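Local atomic coordinates of uncharacterized LolA superfamily protein NE2245 (PDB entry 3BUU), a protein that is of unknown function but belongs to the LolA superfamily, and so may bind lipid or lipoprotein acyl chains as relatives of that family do. Residues Q47-S50 with S56-M59; W79-S84 with F220-L225; E128-L133 with R157-E162; A161-V166 with L170-R175. All coordinates share one frame; numbering follows the deposited sequence. Where two conformers were deposited one is given.

Contact 1: Q47-S50 with S56-M59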
loop_
_atom_site.group_PDB
_atom_site.type_symbol
_atom_site.label_atom_id
_atom_site.label_comp_id
_atom_site.label_asym_id
_atom_site.label_seq_id
_atom_site.Cartn_x
_atom_site.Cartn_y
_atom_site.Cartn_z
ATOM N N GLN A 47 -11.502 4.761 3.851
ATOM C CA GLN A 47 -12.088 3.444 3.774
ATOM C C GLN A 47 -11.661 2.856 2.444
ATOM O O GLN A 47 -11.800 3.509 1.406
ATOM C CB GLN A 47 -13.618 3.501 3.821
ATOM C CG GLN A 47 -14.195 2.059 3.712
ATOM C CD GLN A 47 -15.669 1.976 3.387
ATOM O OE1 GLN A 47 -16.057 2.036 2.219
ATOM N NE2 GLN A 47 -16.488 1.775 4.402
ATOM N N VAL A 48 -11.174 1.617 2.469
ATOM C CA VAL A 48 -10.665 0.945 1.276
ATOM C C VAL A 48 -11.511 -0.288 0.985
ATOM O O VAL A 48 -11.728 -1.111 1.885
ATOM C CB VAL A 48 -9.203 0.536 1.480
ATOM C CG1 VAL A 48 -8.689 -0.153 0.231
ATOM C CG2 VAL A 48 -8.372 1.778 1.778
ATOM N N LEU A 49 -11.970 -0.401 -0.268
ATOM C CA LEU A 49 -12.631 -1.617 -0.779
ATOM C C LEU A 49 -11.589 -2.208 -1.735
ATOM O O LEU A 49 -11.316 -1.641 -2.779
ATOM C CB LEU A 49 -13.897 -1.225 -1.524
ATOM C CG LEU A 49 -14.939 -0.498 -0.678
ATOM C CD1 LEU A 49 -16.161 -0.147 -1.542
ATOM C CD2 LEU A 49 -15.342 -1.317 0.529
ATOM N N SER A 50 -11.028 -3.348 -1.357
ATOM C CA SER A 50 -9.905 -3.938 -2.048
ATOM C C SER A 50 -10.273 -5.257 -2.740
ATOM O O SER A 50 -10.712 -6.216 -2.079
ATOM C CB SER A 50 -8.795 -4.192 -1.060
ATOM O OG SER A 50 -7.716 -4.908 -1.619
ATOM N N SER A 56 -10.071 -1.422 -6.949
ATOM C CA SER A 56 -10.249 -0.985 -5.598
ATOM C C SER A 56 -10.933 0.372 -5.624
ATOM O O SER A 56 -10.963 1.068 -6.658
ATOM C CB SER A 56 -8.944 -0.910 -4.840
ATOM O OG SER A 56 -8.112 0.076 -5.394
ATOM N N ILE A 57 -11.486 0.730 -4.474
ATOM C CA ILE A 57 -11.992 2.077 -4.225
ATOM C C ILE A 57 -11.402 2.552 -2.918
ATOM O O ILE A 57 -11.422 1.822 -1.914
ATOM C CB ILE A 57 -13.528 2.081 -4.130
ATOM C CG1 ILE A 57 -14.133 1.801 -5.502
ATOM C CG2 ILE A 57 -14.049 3.407 -3.569
ATOM C CD1 ILE A 57 -15.593 1.385 -5.496
ATOM N N VAL A 58 -10.887 3.777 -2.925
ATOM C CA VAL A 58 -10.335 4.397 -1.732
ATOM C C VAL A 58 -11.122 5.674 -1.493
ATOM O O VAL A 58 -11.097 6.588 -2.315
ATOM C CB VAL A 58 -8.852 4.719 -1.906
ATOM C CG1 VAL A 58 -8.302 5.426 -0.660
ATOM C CG2 VAL A 58 -8.050 3.413 -2.172
HETATM N N MSE A 59 -11.800 5.729 -0.358
HETATM C CA MSE A 59 -12.680 6.892 -0.057
HETATM C C MSE A 59 -12.144 7.635 1.153
HETATM O O MSE A 59 -11.959 7.042 2.178
HETATM C CB MSE A 59 -14.073 6.384 0.257
HETATM C CG MSE A 59 -14.838 5.897 -0.983
HETATM SE SE MSE A 59 -16.518 5.034 -0.733
HETATM C CE MSE A 59 -16.416 4.632 1.146
#
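Gln-47 and Leu-49 pair with Met-59 and Ile-57 in the antiparallel beta hairpin of strands 39-51 and 55-62, consistent with the curved, incomplete beta barrel of LolA relatives. The strand axes lie 4.7 Å apart and run at 177°. Four backbone bonds use every N and O of these two hydrogen-bonded pairs. Gln-47 N gives to Met-59 O at 2.9 Å, and Met-59 N returns a bond to Gln-47 O at 2.8 Å. Two residues on, Leu-49 N reaches Ile-57 O at 2.8 Å, while Ile-57 N gives to Leu-49 O at 2.9 Å. The non-hydrogen-bonded residues look outward for their backbone partners: Val-48 and Ser-50 to Val-28 and Phe-26 of strand 26-36, Val-58 and Ser-56 to Ile-71 and Met-73 of strand 70-74. Thus both strands of the hairpin are flanked by other strands on both sides. On the face carrying Val-48 and Val-58, the two CG2 methyls stand 4.3 Å apart beneath Ile-106 of helix 103-107. The other face carries Leu-49 beside Ile-57, and Gln-47 alongside Met-59, deposited as selenomethionine, the two side chains pointing the same way. The buried hydroxyl of Ser-56 is satisfied at the end of the same short helix: chi1 of 65° sets Ser-56 OG between its own N and carbonyl carbon, from where it bonds to Ala-107 O. Leu-49 O, already bonded to Ile-57 N, also receives a CA-H...O contact from Ser-56 CA at 3.1 Å.

Contact 2: W79-S84 with F220-L225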
loop_
_atom_site.group_PDB
_atom_site.type_symbol
_atom_site.label_atom_id
_atom_site.label_comp_id
_atom_site.label_asym_id
_atom_site.label_seq_id
_atom_site.Cartn_x
_atom_site.Cartn_y
_atom_site.Cartn_z
ATOM N N TRP A 79 -8.828 6.781 -11.352
ATOM C CA TRP A 79 -9.729 7.929 -11.578
ATOM C C TRP A 79 -9.936 8.561 -10.220
ATOM O O TRP A 79 -10.294 7.865 -9.241
ATOM C CB TRP A 79 -11.102 7.488 -12.145
ATOM C CG TRP A 79 -11.157 7.150 -13.654
ATOM C CD1 TRP A 79 -11.527 5.957 -14.222
ATOM C CD2 TRP A 79 -10.899 8.042 -14.756
ATOM N NE1 TRP A 79 -11.466 6.041 -15.594
ATOM C CE2 TRP A 79 -11.104 7.313 -15.949
ATOM C CE3 TRP A 79 -10.508 9.375 -14.846
ATOM C CZ2 TRP A 79 -10.891 7.868 -17.207
ATOM C CZ3 TRP A 79 -10.321 9.936 -16.112
ATOM C CH2 TRP A 79 -10.518 9.181 -17.266
ATOM N N VAL A 80 -9.760 9.872 -10.155
ATOM C CA VAL A 80 -9.862 10.594 -8.912
ATOM C C VAL A 80 -11.017 11.610 -8.999
ATOM O O VAL A 80 -11.142 12.364 -9.979
ATOM C CB VAL A 80 -8.538 11.269 -8.587
ATOM C CG1 VAL A 80 -8.644 11.970 -7.225
ATOM C CG2 VAL A 80 -7.402 10.248 -8.621
ATOM N N PHE A 81 -11.905 11.563 -8.027
ATOM C CA PHE A 81 -13.127 12.364 -8.024
ATOM C C PHE A 81 -12.857 13.577 -7.106
ATOM O O PHE A 81 -12.501 13.355 -5.948
ATOM C CB PHE A 81 -14.265 11.459 -7.539
ATOM C CG PHE A 81 -14.529 10.303 -8.478
ATOM C CD1 PHE A 81 -15.570 10.362 -9.376
ATOM C CD2 PHE A 81 -13.660 9.211 -8.530
ATOM C CE1 PHE A 81 -15.797 9.326 -10.260
ATOM C CE2 PHE A 81 -13.854 8.178 -9.431
ATOM C CZ PHE A 81 -14.916 8.228 -10.307
HETATM N N MSE A 82 -12.981 14.810 -7.646
HETATM C CA MSE A 82 -12.586 16.104 -6.990
HETATM C C MSE A 82 -13.736 17.106 -7.115
HETATM O O MSE A 82 -14.394 17.129 -8.146
HETATM C CB MSE A 82 -11.371 16.743 -7.693
HETATM C CG MSE A 82 -10.069 15.974 -7.593
HETATM SE SE MSE A 82 -9.373 15.724 -5.782
HETATM C CE MSE A 82 -8.678 17.499 -5.321
ATOM N N PRO A 83 -13.921 18.018 -6.131
ATOM C CA PRO A 83 -15.063 18.960 -6.161
ATOM C C PRO A 83 -14.997 20.019 -7.285
ATOM O O PRO A 83 -16.031 20.624 -7.609
ATOM C CB PRO A 83 -15.017 19.574 -4.757
ATOM C CG PRO A 83 -13.654 19.505 -4.357
ATOM C CD PRO A 83 -13.156 18.193 -4.882
ATOM N N SER A 84 -13.821 20.250 -7.877
ATOM C CA SER A 84 -13.714 21.299 -8.878
ATOM C C SER A 84 -14.030 20.812 -10.288
ATOM O O SER A 84 -14.009 21.617 -11.256
ATOM C CB SER A 84 -12.300 21.894 -8.863
ATOM O OG SER A 84 -11.334 20.872 -9.076
ATOM N N PHE A 220 -17.308 -0.967 -9.518
ATOM C CA PHE A 220 -16.058 -0.290 -9.862
ATOM C C PHE A 220 -16.285 0.566 -11.085
ATOM O O PHE A 220 -15.745 0.310 -12.162
ATOM C CB PHE A 220 -14.958 -1.324 -10.000
ATOM C CG PHE A 220 -14.642 -1.984 -8.697
ATOM C CD1 PHE A 220 -13.980 -1.271 -7.691
ATOM C CD2 PHE A 220 -15.050 -3.277 -8.445
ATOM C CE1 PHE A 220 -13.712 -1.884 -6.468
ATOM C CE2 PHE A 220 -14.795 -3.887 -7.250
ATOM C CZ PHE A 220 -14.117 -3.199 -6.246
ATOM N N THR A 221 -17.121 1.604 -10.908
ATOM C CA THR A 221 -17.512 2.515 -12.003
ATOM C C THR A 221 -17.626 3.943 -11.476
ATOM O O THR A 221 -17.827 4.187 -10.294
ATOM C CB THR A 221 -18.882 2.163 -12.575
ATOM O OG1 THR A 221 -19.887 2.512 -11.614
ATOM C CG2 THR A 221 -18.971 0.705 -13.003
ATOM N N LYS A 222 -17.517 4.887 -12.411
ATOM C CA LYS A 222 -17.721 6.287 -12.101
ATOM C C LYS A 222 -19.111 6.582 -11.568
ATOM O O LYS A 222 -19.263 7.364 -10.652
ATOM C CB LYS A 222 -17.428 7.135 -13.336
ATOM C CG LYS A 222 -16.021 6.965 -13.880
ATOM C CD LYS A 222 -15.849 7.853 -15.111
ATOM C CE LYS A 222 -14.503 7.625 -15.782
ATOM N NZ LYS A 222 -14.318 8.559 -16.932
ATOM N N ASP A 223 -20.112 5.852 -12.054
ATOM C CA ASP A 223 -21.478 6.070 -11.589
ATOM C C ASP A 223 -21.666 5.693 -10.128
ATOM O O ASP A 223 -22.381 6.377 -9.397
ATOM C CB ASP A 223 -22.469 5.312 -12.457
ATOM C CG ASP A 223 -22.635 5.939 -13.802
ATOM O OD1 ASP A 223 -22.540 7.187 -13.911
ATOM O OD2 ASP A 223 -22.840 5.175 -14.764
ATOM N N TYR A 224 -20.991 4.620 -9.682
ATOM C CA TYR A 224 -21.124 4.210 -8.316
ATOM C C TYR A 224 -20.601 5.310 -7.364
ATOM O O TYR A 224 -21.040 5.436 -6.234
ATOM C CB TYR A 224 -20.404 2.881 -8.153
ATOM C CG TYR A 224 -20.424 2.302 -6.781
ATOM C CD1 TYR A 224 -21.545 1.615 -6.303
ATOM C CD2 TYR A 224 -19.339 2.433 -5.940
ATOM C CE1 TYR A 224 -21.546 1.068 -5.020
ATOM C CE2 TYR A 224 -19.325 1.888 -4.654
ATOM C CZ TYR A 224 -20.436 1.198 -4.209
ATOM O OH TYR A 224 -20.412 0.632 -2.960
ATOM N N LEU A 225 -19.617 6.086 -7.836
ATOM C CA LEU A 225 -18.959 7.092 -6.986
ATOM C C LEU A 225 -19.525 8.513 -7.129
ATOM O O LEU A 225 -18.937 9.469 -6.639
ATOM C CB LEU A 225 -17.446 7.046 -7.212
ATOM C CG LEU A 225 -16.805 5.758 -6.698
ATOM C CD1 LEU A 225 -15.341 5.729 -7.108
ATOM C CD2 LEU A 225 -16.913 5.720 -5.189
#
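The C-terminal turn that follows strand 202-212 packs on strand 77-81 through Lys-222 and Leu-225, which meet the aromatic side chains of Trp-79 and Phe-81. The Lys-222 chain, extended beyond CG (chi2 180°), passes obliquely over one face of the indole and so brings CE over the five-membered ring, 3.5 Å from its centroid, as a CH-pi contact. NZ continues over the six-membered ring at 3.7 Å from its centroid, 21° off the normal, a cation-pi interaction. Trp-79 was deposited in two conformers, so this contact holds for the conformer described. Phe-81 presents a different aspect to each partner. Its edge, at CZ, meets Lys-222 CA at 3.9 Å, with Lys-222 CG a further neighbour of CZ, while Leu-225 CB stands over the ring centre at 4.1 Å from the centroid. Leu-225 CD1 touches Phe-81 CE2 at 3.7 Å. With an alanine in place of Phe-81, Leu-225 would probably lose the ring it sits on and the base of Lys-222 would be left less firmly placed beside Trp-79. Leu-72 of the adjoining strand 70-74 touches both Phe-81 and Leu-225, continuing the apolar patch, and Pro-88 touches Phe-81 and Lys-222. The turn is held by Thr-221, whose OG1 accepts from Tyr-224 N at 3.1 Å. That bond defines an ST motif, here in the loop after strand 202-212, packed against strand 77-81.

Contact 3: E128-L133 with R157-E162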
loop_
_atom_site.group_PDB
_atom_site.type_symbol
_atom_site.label_atom_id
_atom_site.label_comp_id
_atom_site.label_asym_id
_atom_site.label_seq_id
_atom_site.Cartn_x
_atom_site.Cartn_y
_atom_site.Cartn_z
ATOM N N GLU A 128 17.693 -13.367 13.868
ATOM C CA GLU A 128 16.708 -13.470 12.792
ATOM C C GLU A 128 17.327 -13.358 11.407
ATOM O O GLU A 128 18.096 -12.459 11.118
ATOM C CB GLU A 128 15.639 -12.397 12.923
ATOM C CG GLU A 128 14.796 -12.542 14.169
ATOM C CD GLU A 128 13.891 -13.740 14.081
ATOM O OE1 GLU A 128 14.372 -14.873 14.311
ATOM O OE2 GLU A 128 12.703 -13.551 13.772
ATOM N N ASP A 129 16.940 -14.271 10.531
ATOM C CA ASP A 129 17.413 -14.267 9.156
ATOM C C ASP A 129 16.269 -13.847 8.258
ATOM O O ASP A 129 15.129 -14.231 8.463
ATOM C CB ASP A 129 17.871 -15.666 8.702
ATOM C CG ASP A 129 18.937 -16.247 9.587
ATOM O OD1 ASP A 129 19.913 -15.532 9.806
ATOM O OD2 ASP A 129 18.819 -17.423 10.032
ATOM N N TYR A 130 16.627 -13.089 7.235
ATOM C CA TYR A 130 15.695 -12.528 6.293
ATOM C C TYR A 130 16.112 -12.862 4.892
ATOM O O TYR A 130 17.294 -12.788 4.561
ATOM C CB TYR A 130 15.614 -10.978 6.443
ATOM C CG TYR A 130 15.164 -10.568 7.796
ATOM C CD1 TYR A 130 13.801 -10.473 8.110
ATOM C CD2 TYR A 130 16.099 -10.305 8.784
ATOM C CE1 TYR A 130 13.434 -10.144 9.395
ATOM C CE2 TYR A 130 15.721 -9.954 10.055
ATOM C CZ TYR A 130 14.390 -9.903 10.365
ATOM O OH TYR A 130 14.015 -9.524 11.633
ATOM N N TYR A 131 15.142 -13.177 4.053
ATOM C CA TYR A 131 15.323 -13.098 2.618
ATOM C C TYR A 131 15.218 -11.633 2.226
ATOM O O TYR A 131 14.243 -10.984 2.592
ATOM C CB TYR A 131 14.221 -13.865 1.887
ATOM C CG TYR A 131 14.086 -15.311 2.234
ATOM C CD1 TYR A 131 15.084 -16.216 1.955
ATOM C CD2 TYR A 131 12.907 -15.800 2.787
ATOM C CE1 TYR A 131 14.904 -17.601 2.211
ATOM C CE2 TYR A 131 12.724 -17.150 3.054
ATOM C CZ TYR A 131 13.725 -18.059 2.777
ATOM O OH TYR A 131 13.543 -19.404 3.017
ATOM N N VAL A 132 16.135 -11.129 1.401
ATOM C CA VAL A 132 16.010 -9.784 0.826
ATOM C C VAL A 132 15.665 -9.959 -0.629
ATOM O O VAL A 132 16.529 -10.404 -1.419
ATOM C CB VAL A 132 17.268 -8.897 1.031
ATOM C CG1 VAL A 132 16.976 -7.482 0.527
ATOM C CG2 VAL A 132 17.664 -8.873 2.488
ATOM N N LEU A 133 14.412 -9.686 -0.975
ATOM C CA LEU A 133 13.980 -9.823 -2.347
ATOM C C LEU A 133 14.129 -8.506 -3.079
ATOM O O LEU A 133 13.727 -7.466 -2.568
ATOM C CB LEU A 133 12.493 -10.219 -2.435
ATOM C CG LEU A 133 12.130 -11.554 -1.768
ATOM C CD1 LEU A 133 10.613 -11.858 -1.952
ATOM C CD2 LEU A 133 12.943 -12.692 -2.325
ATOM N N ARG A 157 6.986 -13.487 7.364
ATOM C CA ARG A 157 6.414 -12.169 7.625
ATOM C C ARG A 157 7.194 -11.076 6.897
ATOM O O ARG A 157 8.425 -11.060 6.924
ATOM C CB ARG A 157 6.427 -11.825 9.092
ATOM C CG ARG A 157 5.388 -12.481 9.911
ATOM C CD ARG A 157 5.517 -12.016 11.337
ATOM N NE ARG A 157 4.607 -12.772 12.123
ATOM C CZ ARG A 157 4.413 -12.524 13.404
ATOM N NH1 ARG A 157 5.119 -11.563 13.982
ATOM N NH2 ARG A 157 3.536 -13.237 14.082
ATOM N N PRO A 158 6.479 -10.091 6.331
ATOM C CA PRO A 158 7.215 -8.902 5.860
ATOM C C PRO A 158 7.808 -8.184 7.062
ATOM O O PRO A 158 7.134 -8.007 8.089
ATOM C CB PRO A 158 6.114 -8.097 5.143
ATOM C CG PRO A 158 4.836 -8.482 5.838
ATOM C CD PRO A 158 5.015 -9.937 6.230
ATOM N N TYR A 159 9.028 -7.680 6.878
ATOM C CA TYR A 159 9.742 -7.016 7.945
ATOM C C TYR A 159 9.942 -5.541 7.646
ATOM O O TYR A 159 9.567 -4.690 8.445
ATOM C CB TYR A 159 11.081 -7.735 8.186
ATOM C CG TYR A 159 12.018 -7.052 9.138
ATOM C CD1 TYR A 159 11.660 -6.793 10.449
ATOM C CD2 TYR A 159 13.280 -6.680 8.719
ATOM C CE1 TYR A 159 12.540 -6.165 11.313
ATOM C CE2 TYR A 159 14.155 -6.052 9.566
ATOM C CZ TYR A 159 13.790 -5.817 10.852
ATOM O OH TYR A 159 14.645 -5.173 11.713
ATOM N N LYS A 160 10.551 -5.225 6.503
ATOM C CA LYS A 160 10.796 -3.853 6.126
ATOM C C LYS A 160 11.007 -3.821 4.632
ATOM O O LYS A 160 11.218 -4.860 3.980
ATOM C CB LYS A 160 12.025 -3.289 6.886
ATOM C CG LYS A 160 13.364 -3.806 6.418
ATOM C CD LYS A 160 14.519 -3.233 7.231
ATOM C CE LYS A 160 15.872 -3.689 6.641
ATOM N NZ LYS A 160 16.997 -3.048 7.361
ATOM N N ALA A 161 10.942 -2.621 4.081
ATOM C CA ALA A 161 11.156 -2.415 2.671
ATOM C C ALA A 161 11.927 -1.144 2.423
ATOM O O ALA A 161 11.906 -0.196 3.210
ATOM C CB ALA A 161 9.838 -2.444 1.918
ATOM N N GLU A 162 12.574 -1.135 1.256
ATOM C CA GLU A 162 13.237 0.078 0.724
ATOM C C GLU A 162 12.674 0.336 -0.659
ATOM O O GLU A 162 12.601 -0.593 -1.482
ATOM C CB GLU A 162 14.757 -0.136 0.663
ATOM C CG GLU A 162 15.454 -0.224 2.012
ATOM C CD GLU A 162 16.932 -0.458 1.897
ATOM O OE1 GLU A 162 17.406 -0.761 0.801
ATOM O OE2 GLU A 162 17.609 -0.395 2.933
#
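Tyr-130 and Tyr-159 form an offset stack, ring centroids 4.3 Å apart and planes 21° from parallel, between two strands of the LolA-like fold that are not direct neighbours. Tyr-159 can be followed outward. Its CB starts 3.6 Å from Tyr-130 CE1, and its CG comes to 3.4 Å from the same atom. Tyr-159 CD2 then lies over one face of the Tyr-130 ring toward the rim, 3.5 Å from Tyr-130 CE1. Along the other edge of the Tyr-159 ring, CD1 and CE1 face the Tyr-130 hydroxyl, Tyr-159 CE1 at 3.7 Å from Tyr-130 OH. Farther out, Tyr-159 CE2 is 3.9 Å from Tyr-130 CZ, and Tyr-159 CZ is 3.8 Å from Tyr-130 OH. The phenol oxygen of Tyr-130 therefore projects over the centre of the Tyr-159 ring instead of beyond its edge. Placing CG of Tyr-159 opposite its own N (chi1 172°) swings the ring across to this partner, and the two side chains cross at about a right angle. No hydrogen bond spans the contact; the attraction is of ring faces. A serine in place of Tyr-159 would probably leave one face of the buried Tyr-130 ring without its cover. Strand 146-152 runs between the two strands: Tyr-131 bonds to its Val-151 through the backbone, and its Trp-150 touches Tyr-159. The stack thus bridges over that strand. Tyr-130 pairs on its other side with Glu-123 of the outermost strand 115-125, while Tyr-131 meets Val-7, shortly before helix 9-20.

Contact 4: A161-V166 with L170-R175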
loop_
_atom_site.group_PDB
_atom_site.type_symbol
_atom_site.label_atom_id
_atom_site.label_comp_id
_atom_site.label_asym_id
_atom_site.label_seq_id
_atom_site.Cartn_x
_atom_site.Cartn_y
_atom_site.Cartn_z
ATOM N N ALA A 161 10.942 -2.621 4.081
ATOM C CA ALA A 161 11.156 -2.415 2.671
ATOM C C ALA A 161 11.927 -1.144 2.423
ATOM O O ALA A 161 11.906 -0.196 3.210
ATOM C CB ALA A 161 9.838 -2.444 1.918
ATOM N N GLU A 162 12.574 -1.135 1.256
ATOM C CA GLU A 162 13.237 0.078 0.724
ATOM C C GLU A 162 12.674 0.336 -0.659
ATOM O O GLU A 162 12.601 -0.593 -1.482
ATOM C CB GLU A 162 14.757 -0.136 0.663
ATOM C CG GLU A 162 15.454 -0.224 2.012
ATOM C CD GLU A 162 16.932 -0.458 1.897
ATOM O OE1 GLU A 162 17.406 -0.761 0.801
ATOM O OE2 GLU A 162 17.609 -0.395 2.933
ATOM N N PHE A 163 12.289 1.591 -0.925
ATOM C CA PHE A 163 11.614 1.940 -2.178
ATOM C C PHE A 163 12.547 2.851 -2.961
ATOM O O PHE A 163 13.062 3.824 -2.396
ATOM C CB PHE A 163 10.296 2.680 -1.866
ATOM C CG PHE A 163 9.352 1.846 -1.091
ATOM C CD1 PHE A 163 8.394 1.083 -1.772
ATOM C CD2 PHE A 163 9.433 1.769 0.306
ATOM C CE1 PHE A 163 7.523 0.262 -1.068
ATOM C CE2 PHE A 163 8.559 0.955 1.021
ATOM C CZ PHE A 163 7.600 0.212 0.337
ATOM N N TYR A 164 12.730 2.532 -4.244
ATOM C CA TYR A 164 13.707 3.228 -5.087
ATOM C C TYR A 164 13.028 3.932 -6.232
ATOM O O TYR A 164 11.934 3.520 -6.705
ATOM C CB TYR A 164 14.706 2.200 -5.625
ATOM C CG TYR A 164 15.610 1.721 -4.529
ATOM C CD1 TYR A 164 16.868 2.313 -4.306
ATOM C CD2 TYR A 164 15.222 0.674 -3.691
ATOM C CE1 TYR A 164 17.706 1.893 -3.279
ATOM C CE2 TYR A 164 16.046 0.255 -2.626
ATOM C CZ TYR A 164 17.295 0.869 -2.439
ATOM O OH TYR A 164 18.172 0.550 -1.429
ATOM N N SER A 165 13.696 4.998 -6.681
ATOM C CA SER A 165 13.199 5.803 -7.792
ATOM C C SER A 165 13.406 5.135 -9.107
ATOM O O SER A 165 14.081 4.108 -9.192
ATOM C CB SER A 165 13.942 7.100 -7.796
ATOM O OG SER A 165 15.244 6.947 -8.356
ATOM N N VAL A 166 12.877 5.770 -10.154
ATOM C CA VAL A 166 13.010 5.246 -11.512
ATOM C C VAL A 166 14.473 5.183 -11.968
ATOM O O VAL A 166 14.780 4.499 -12.951
ATOM C CB VAL A 166 12.187 6.075 -12.551
ATOM C CG1 VAL A 166 10.695 6.102 -12.193
ATOM C CG2 VAL A 166 12.725 7.505 -12.653
ATOM N N LEU A 170 17.347 5.745 -3.407
ATOM C CA LEU A 170 16.466 5.410 -2.299
ATOM C C LEU A 170 15.543 6.574 -2.018
ATOM O O LEU A 170 16.014 7.697 -1.802
ATOM C CB LEU A 170 17.292 5.067 -1.068
ATOM C CG LEU A 170 16.526 4.649 0.192
ATOM C CD1 LEU A 170 15.800 3.330 0.031
ATOM C CD2 LEU A 170 17.440 4.537 1.378
ATOM N N LEU A 171 14.246 6.304 -1.966
ATOM C CA LEU A 171 13.260 7.341 -1.702
ATOM C C LEU A 171 12.665 7.281 -0.307
ATOM O O LEU A 171 12.454 8.324 0.307
ATOM C CB LEU A 171 12.150 7.259 -2.701
ATOM C CG LEU A 171 12.582 7.559 -4.138
ATOM C CD1 LEU A 171 11.362 7.456 -5.073
ATOM C CD2 LEU A 171 13.259 8.929 -4.257
ATOM N N LYS A 172 12.394 6.071 0.179
ATOM C CA LYS A 172 11.754 5.947 1.473
ATOM C C LYS A 172 11.901 4.507 1.914
ATOM O O LYS A 172 12.283 3.642 1.136
ATOM C CB LYS A 172 10.276 6.388 1.439
ATOM C CG LYS A 172 9.391 5.530 0.595
ATOM C CD LYS A 172 7.961 6.042 0.471
ATOM C CE LYS A 172 7.036 5.029 -0.209
ATOM N NZ LYS A 172 5.720 5.644 -0.489
ATOM N N THR A 173 11.591 4.283 3.179
ATOM C CA THR A 173 11.639 2.966 3.754
ATOM C C THR A 173 10.334 2.719 4.499
ATOM O O THR A 173 9.646 3.658 4.898
ATOM C CB THR A 173 12.817 2.852 4.752
ATOM O OG1 THR A 173 12.659 3.837 5.771
ATOM C CG2 THR A 173 14.156 3.038 4.079
ATOM N N SER A 174 9.969 1.457 4.658
ATOM C CA SER A 174 8.826 1.105 5.456
ATOM C C SER A 174 9.197 0.004 6.441
ATOM O O SER A 174 10.134 -0.763 6.214
ATOM C CB SER A 174 7.650 0.667 4.606
ATOM O OG SER A 174 7.985 -0.540 3.972
ATOM N N ARG A 175 8.446 -0.050 7.522
ATOM C CA ARG A 175 8.518 -1.123 8.511
ATOM C C ARG A 175 7.100 -1.606 8.802
ATOM O O ARG A 175 6.170 -0.816 8.877
ATOM C CB ARG A 175 9.085 -0.570 9.842
ATOM C CG ARG A 175 10.436 -0.002 9.778
ATOM C CD ARG A 175 10.918 0.320 11.197
ATOM N NE ARG A 175 10.054 1.115 12.093
ATOM C CZ ARG A 175 10.016 2.449 12.125
ATOM N NH1 ARG A 175 10.712 3.171 11.250
ATOM N NH2 ARG A 175 9.254 3.068 13.015
#
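Phe-163 O is shared by Leu-171 N and Lys-172 N where strands 158-164 and 170-182 form a beta hairpin with a classic beta bulge. From Leu-171 N to Phe-163 O the bond is short, 2.8 Å; from Lys-172 N to the same oxygen it is weak, 3.5 Å. Phe-163 N gives to Lys-172 O at 2.9 Å, and reciprocal backbone bonds join Ala-161 with Ser-174. Lys-172 CG lies between its backbone N and carbonyl carbon (chi1 65°), and the extended chain beyond it carries CE over one face of the Phe-163 ring, 4.3 Å from the centroid, a CH-pi contact; Ser-174 OG meets the edge, 3.4 Å from Phe-163 CE2. The face carrying Glu-162 and Tyr-164 is closed by Leu-170, whose CD1 lies over the Tyr-164 ring toward the rim and reaches Glu-162 CB at 3.7 Å. Tyr-164 OH gives to Glu-162 OE1 at 2.7 Å, from 42° out of the carboxylate plane, tying the two side chains together over Leu-170. Farther out, buried Lys-172 NZ is held by a salt bridge to Asp-105 and by hydrogen bonds with Gln-100 O and Tyr-144 OH; Tyr-144 also meets the Phe-163 ring. Strand 146-152 lies on one flank, bonding through Leu-148 to Glu-162 and Lys-146 to Tyr-164, and strand 185-195 on the other, with Glu-194 bonded to Thr-173, while Asp-105 reaches in from helix 103-107.

Overall arrangement
Contacts 1 and 2 lie on one side of the chain's centre, contacts 3 and 4 on the other. Contacts 1 and 2 have centres 12 Å apart and touch: Ile-57 CD1 packs on Tyr-224 CE2 at 3.9 Å, and Ile-57 also meets Phe-220 and Leu-225, tying the C-terminal turn to the hairpin. Contacts 3 and 4 share Ala-161 and Glu-162 of strand 158-164, with centres 13 Å apart. Across the molecule, contacts 2 and 3 lie about 37 Å apart between centres. Helix 103-107 is common ground for contacts 1 and 4, through Ile-106 and Asp-105, though their own nearest atoms are about 14 Å apart.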